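Local coordinates for DnaJ homolog subfamily C member 3 (Mus musculus, PDB 3IEG), which acts as an endoplasmic-reticulum co-chaperone in the unfolded protein response, binding misfolded proteins through its TPR repeats, stimulating HSPA8 ATPase activity and restraining the kinase GCN2, at residues A[46-51]-A[58-63]; A[243-248]-A[278-283]. All coordinates share one frame; numbering follows the deposited sequence.

Contact 1. Residues A[46-51]-A[58-63]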
loop_
_atom_site.group_PDB
_atom_site.type_symbol
_atom_site.label_atom_id
_atom_site.label_comp_id
_atom_site.label_asym_id
_atom_site.label_seq_id
_atom_site.Cartn_x
_atom_site.Cartn_y
_atom_site.Cartn_z
ATOM N N VAL A 46 9.622 -9.466 29.360
ATOM C CA VAL A 46 10.058 -8.080 29.069
ATOM C C VAL A 46 9.770 -7.657 27.621
ATOM O O VAL A 46 9.093 -6.652 27.409
ATOM C CB VAL A 46 11.538 -7.777 29.496
ATOM C CG1 VAL A 46 12.010 -6.475 28.921
ATOM C CG2 VAL A 46 11.647 -7.705 31.001
ATOM N N PHE A 47 10.254 -8.415 26.639
ATOM C CA PHE A 47 9.843 -8.205 25.239
ATOM C C PHE A 47 8.310 -8.113 25.102
ATOM O O PHE A 47 7.792 -7.279 24.351
ATOM C CB PHE A 47 10.385 -9.298 24.304
ATOM C CG PHE A 47 11.878 -9.221 24.037
ATOM C CD1 PHE A 47 12.673 -10.358 24.151
ATOM C CD2 PHE A 47 12.493 -8.019 23.661
ATOM C CE1 PHE A 47 14.056 -10.309 23.896
ATOM C CE2 PHE A 47 13.878 -7.962 23.416
ATOM C CZ PHE A 47 14.660 -9.119 23.530
ATOM N N LEU A 48 7.581 -8.958 25.829
ATOM C CA LEU A 48 6.124 -8.923 25.754
ATOM C C LEU A 48 5.582 -7.585 26.255
ATOM O O LEU A 48 4.706 -6.994 25.621
ATOM C CB LEU A 48 5.503 -10.104 26.503
ATOM C CG LEU A 48 4.887 -11.255 25.686
ATOM C CD1 LEU A 48 5.195 -11.199 24.175
ATOM C CD2 LEU A 48 5.238 -12.629 26.261
ATOM N N ALA A 49 6.130 -7.107 27.376
ATOM C CA ALA A 49 5.725 -5.828 27.962
ATOM C C ALA A 49 6.033 -4.633 27.046
ATOM O O ALA A 49 5.247 -3.702 26.958
ATOM C CB ALA A 49 6.352 -5.648 29.322
HETATM N N MSE A 50 7.174 -4.675 26.368
HETATM C CA MSE A 50 7.490 -3.724 25.311
HETATM C C MSE A 50 6.571 -3.911 24.100
HETATM O O MSE A 50 6.418 -3.014 23.266
HETATM C CB MSE A 50 8.934 -3.913 24.856
HETATM C CG MSE A 50 9.986 -3.642 25.920
HETATM SE SE MSE A 50 11.820 -3.975 25.268
HETATM C CE MSE A 50 12.820 -3.011 26.642
ATOM N N GLY A 51 5.983 -5.098 23.989
ATOM C CA GLY A 51 5.166 -5.442 22.840
ATOM C C GLY A 51 5.965 -5.837 21.617
ATOM O O GLY A 51 5.508 -5.624 20.500
ATOM N N PRO A 58 11.171 -16.403 19.876
ATOM C CA PRO A 58 12.278 -17.352 20.063
ATOM C C PRO A 58 12.568 -17.705 21.522
ATOM O O PRO A 58 12.914 -18.843 21.802
ATOM C CB PRO A 58 13.477 -16.658 19.399
ATOM C CG PRO A 58 13.026 -15.223 19.158
ATOM C CD PRO A 58 11.554 -15.265 19.021
ATOM N N ASP A 59 12.409 -16.763 22.446
ATOM C CA ASP A 59 12.625 -17.075 23.867
ATOM C C ASP A 59 11.507 -17.944 24.437
ATOM O O ASP A 59 11.760 -18.847 25.230
ATOM C CB ASP A 59 12.810 -15.807 24.719
ATOM C CG ASP A 59 14.096 -15.062 24.402
ATOM O OD1 ASP A 59 14.988 -15.645 23.760
ATOM O OD2 ASP A 59 14.218 -13.885 24.796
ATOM N N LEU A 60 10.277 -17.677 24.026
ATOM C CA LEU A 60 9.161 -18.501 24.447
ATOM C C LEU A 60 9.358 -19.938 24.004
ATOM O O LEU A 60 9.260 -20.852 24.823
ATOM C CB LEU A 60 7.842 -17.955 23.932
ATOM C CG LEU A 60 7.353 -16.719 24.694
ATOM C CD1 LEU A 60 6.166 -16.112 23.991
ATOM C CD2 LEU A 60 7.001 -17.062 26.143
ATOM N N THR A 61 9.679 -20.144 22.726
ATOM C CA THR A 61 9.888 -21.509 22.250
ATOM C C THR A 61 11.154 -22.143 22.835
ATOM O O THR A 61 11.226 -23.362 22.982
ATOM C CB THR A 61 9.839 -21.675 20.693
ATOM O OG1 THR A 61 11.156 -21.860 20.171
ATOM C CG2 THR A 61 9.165 -20.522 20.006
ATOM N N LYS A 62 12.139 -21.333 23.190
ATOM C CA LYS A 62 13.285 -21.873 23.890
ATOM C C LYS A 62 12.848 -22.453 25.240
ATOM O O LYS A 62 13.203 -23.583 25.589
ATOM C CB LYS A 62 14.354 -20.806 24.087
ATOM C CG LYS A 62 15.596 -21.292 24.835
ATOM C CD LYS A 62 16.439 -22.248 24.014
ATOM C CE LYS A 62 17.655 -22.696 24.804
ATOM N NZ LYS A 62 18.524 -23.596 23.990
ATOM N N VAL A 63 12.057 -21.693 25.989
ATOM C CA VAL A 63 11.616 -22.142 27.301
ATOM C C VAL A 63 10.889 -23.462 27.178
ATOM O O VAL A 63 11.132 -24.387 27.939
ATOM C CB VAL A 63 10.701 -21.114 27.980
ATOM C CG1 VAL A 63 10.103 -21.690 29.271
ATOM C CG2 VAL A 63 11.480 -19.849 28.268
#
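Phe47 turns the rim of its ring to the carboxylate of Asp59: CE1 lies 3.7 Å from OD2 of Asp59, which sits close to the ring plane at the edge and not over a face. The neighbouring CD1 of Phe47 is 3.9 Å from the same oxygen, while the ring and carboxylate planes stand 35° apart. Partially positive ring hydrogens therefore point roughly at a carboxylate oxygen, a weak electrostatic match at most. The stronger partner of OD2 is Arg43, one turn back along helix 37-50, whose NE forms a salt bridge with it, so the charge of the buried Asp59 is probably balanced mainly from the helix that carries Phe47. With CG anti to its carbonyl carbon (chi1 -67°), Asp59 holds its carboxylate out toward the ring, and the two side chains cross at about a right angle. One residue further on, Leu48 reaches over to Leu60, CD2 to CD1 at 4.3 Å, a loose apolar touch. No hydrogen bond joins the two segments, and their backbones stay well apart, with 9.4 Å between CA of Phe47 and CA of Asp59. Phe47 also meets Ala55 and Ala56 of helix 53-66 and Leu23 of helix 19-32, while Leu80 of helix 71-84 lies against Leu60. At Gly51, with positive phi, a Schellman motif ends the first helix and lets the chain turn back into helix 53-66: the antiparallel helix hairpin of a tetratricopeptide repeat, here TPR 2, one of the two repeats whose hydrophobic groove binds misfolded proteins.

Contact 2. Residues A[243-248]-A[278-283]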
loop_
_atom_site.group_PDB
_atom_site.type_symbol
_atom_site.label_atom_id
_atom_site.label_comp_id
_atom_site.label_asym_id
_atom_site.label_seq_id
_atom_site.Cartn_x
_atom_site.Cartn_y
_atom_site.Cartn_z
ATOM N N GLU A 243 9.375 18.795 -19.001
ATOM C CA GLU A 243 10.470 19.737 -19.046
ATOM C C GLU A 243 10.394 20.592 -20.325
ATOM O O GLU A 243 10.566 21.813 -20.289
ATOM C CB GLU A 243 11.781 18.986 -18.943
ATOM C CG GLU A 243 12.994 19.857 -19.055
ATOM C CD GLU A 243 14.184 19.241 -18.379
ATOM O OE1 GLU A 243 15.331 19.654 -18.708
ATOM O OE2 GLU A 243 13.953 18.349 -17.519
ATOM N N LEU A 244 10.106 19.951 -21.447
ATOM C CA LEU A 244 9.923 20.688 -22.677
ATOM C C LEU A 244 8.752 21.678 -22.591
ATOM O O LEU A 244 8.907 22.819 -23.034
ATOM C CB LEU A 244 9.813 19.747 -23.883
ATOM C CG LEU A 244 11.068 18.897 -24.121
ATOM C CD1 LEU A 244 10.754 17.664 -24.973
ATOM C CD2 LEU A 244 12.231 19.707 -24.706
ATOM N N ILE A 245 7.609 21.280 -22.013
ATOM C CA ILE A 245 6.478 22.221 -21.969
ATOM C C ILE A 245 6.795 23.399 -21.042
ATOM O O ILE A 245 6.289 24.498 -21.245
ATOM C CB ILE A 245 5.019 21.613 -21.698
ATOM C CG1 ILE A 245 4.547 21.879 -20.280
ATOM C CG2 ILE A 245 4.827 20.146 -22.109
ATOM C CD1 ILE A 245 3.631 23.055 -20.196
ATOM N N ARG A 246 7.646 23.176 -20.046
ATOM C CA ARG A 246 8.075 24.239 -19.142
ATOM C C ARG A 246 8.841 25.369 -19.873
ATOM O O ARG A 246 8.732 26.551 -19.521
ATOM C CB ARG A 246 8.922 23.641 -18.016
ATOM C CG ARG A 246 9.514 24.654 -17.040
ATOM C CD ARG A 246 10.785 24.123 -16.400
ATOM N NE ARG A 246 11.811 23.824 -17.395
ATOM C CZ ARG A 246 12.903 23.111 -17.157
ATOM N NH1 ARG A 246 13.120 22.610 -15.951
ATOM N NH2 ARG A 246 13.775 22.890 -18.128
ATOM N N ASP A 247 9.602 25.002 -20.897
ATOM C CA ASP A 247 10.410 25.960 -21.638
ATOM C C ASP A 247 9.758 26.444 -22.917
ATOM O O ASP A 247 10.432 27.028 -23.758
ATOM C CB ASP A 247 11.760 25.341 -21.991
ATOM C CG ASP A 247 12.575 24.994 -20.773
ATOM O OD1 ASP A 247 12.354 25.587 -19.697
ATOM O OD2 ASP A 247 13.453 24.121 -20.898
ATOM N N GLY A 248 8.464 26.191 -23.080
ATOM C CA GLY A 248 7.749 26.622 -24.277
ATOM C C GLY A 248 8.074 25.863 -25.555
ATOM O O GLY A 248 7.689 26.278 -26.647
ATOM N N ILE A 278 -0.817 16.921 -25.035
ATOM C CA ILE A 278 -0.662 17.314 -26.428
ATOM C C ILE A 278 -1.688 18.398 -26.765
ATOM O O ILE A 278 -1.359 19.397 -27.413
ATOM C CB ILE A 278 -0.720 16.106 -27.396
ATOM C CG1 ILE A 278 0.606 15.324 -27.325
ATOM C CG2 ILE A 278 -1.004 16.569 -28.843
ATOM C CD1 ILE A 278 0.570 13.925 -27.938
ATOM N N CYS A 279 -2.914 18.212 -26.286
ATOM C CA CYS A 279 -3.947 19.236 -26.366
ATOM C C CYS A 279 -3.438 20.574 -25.821
ATOM O O CYS A 279 -3.660 21.624 -26.425
ATOM C CB CYS A 279 -5.197 18.756 -25.630
ATOM S SG CYS A 279 -6.257 20.042 -24.972
ATOM N N HIS A 280 -2.725 20.514 -24.696
ATOM C CA HIS A 280 -2.083 21.681 -24.094
ATOM C C HIS A 280 -1.016 22.262 -25.017
ATOM O O HIS A 280 -0.966 23.469 -25.214
ATOM C CB HIS A 280 -1.480 21.308 -22.735
ATOM C CG HIS A 280 -0.934 22.473 -21.968
ATOM N ND1 HIS A 280 -1.737 23.454 -21.427
ATOM C CD2 HIS A 280 0.338 22.804 -21.635
ATOM C CE1 HIS A 280 -0.986 24.342 -20.800
ATOM N NE2 HIS A 280 0.278 23.972 -20.911
ATOM N N CYS A 281 -0.179 21.400 -25.591
ATOM C CA CYS A 281 0.890 21.834 -26.492
ATOM C C CYS A 281 0.408 22.635 -27.687
ATOM O O CYS A 281 0.866 23.749 -27.906
ATOM C CB CYS A 281 1.726 20.656 -26.965
ATOM S SG CYS A 281 2.952 20.217 -25.766
ATOM N N PHE A 282 -0.529 22.079 -28.444
ATOM C CA PHE A 282 -1.085 22.789 -29.592
ATOM C C PHE A 282 -1.746 24.122 -29.200
ATOM O O PHE A 282 -1.523 25.135 -29.849
ATOM C CB PHE A 282 -2.016 21.881 -30.402
ATOM C CG PHE A 282 -1.284 20.910 -31.306
ATOM C CD1 PHE A 282 -0.544 21.372 -32.406
ATOM C CD2 PHE A 282 -1.344 19.542 -31.080
ATOM C CE1 PHE A 282 0.133 20.471 -33.261
ATOM C CE2 PHE A 282 -0.673 18.634 -31.930
ATOM C CZ PHE A 282 0.065 19.099 -33.015
ATOM N N SER A 283 -2.516 24.123 -28.117
ATOM C CA SER A 283 -3.130 25.349 -27.607
ATOM C C SER A 283 -2.112 26.465 -27.354
ATOM O O SER A 283 -2.254 27.566 -27.874
ATOM C CB SER A 283 -3.929 25.055 -26.333
ATOM O OG SER A 283 -4.655 26.197 -25.899
#
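Packing between successive tetratricopeptide repeats brings the C-terminal end of helix 222-246, in TPR 7, against helix 268-284, whose residues 278-283 belong to TPR 8. Ile245 carries the whole of the first segment's share. Its two branches divide the work: CD1 goes to the imidazole of His280, CG2 to the sulfur of Cys281. CD1 stands 3.5 Å from NE2 of His280 and 3.6 Å from CD2 of the same ring, near the ring plane, so the methyl meets an edge rather than lying over a face. The two side chains cross at about a right angle. CG of His280 is anti to the backbone N (chi1 -173°), which carries the ring out toward Ile245, while ND1 on another part of the ring is hydrogen-bonded to OD2 of Asp311 in helix 306-318. That bond would help fix the rotation of the imidazole and so the edge that Ile245 meets. On the other branch, CG2 of Ile245 comes within 4.1 Å of SG of Cys281, an apolar touch; the buried side chain of Cys281 also touches Ala253 and Thr254 of helix 250-263. Two residues earlier, Cys279 has its sulfur in the disulfide with Cys295, which ties helix 268-284 to helix 288-301. The first helix ends just past Ile245 in a Schellman motif with Gly248 at C-prime, its positive phi turning the chain toward helix 250-263. At this exposed end of the helix, Arg246 grips Asp247 side-on in a salt bridge with two nitrogens, NE to OD1 at 2.9 Å and NH2 to OD2 at 3.0 Å, the NH2 bond nearly straight at 174°.

In the fold
Contact 1 comes first along the chain and is complete before contact 2 begins. Their centres lie 61 Å apart, on opposite sides of the chain's centre, and the nearest atoms are about 46 Å from each other. They share no helix: residues 46-51 and 58-63 join helices 37-50 and 53-66 within TPR 2, whereas residues 243-248 and 278-283 join helices 222-246 and 268-284 across TPR 7 and TPR 8. Both lie in the elongated, all-helical TPR domain; the J domain that engages HSPA8 is not part of this chain. Misfolded proteins bind near the N-terminal end, in the groove of the first two repeats; contact 2 belongs to the distant C-terminal repeats.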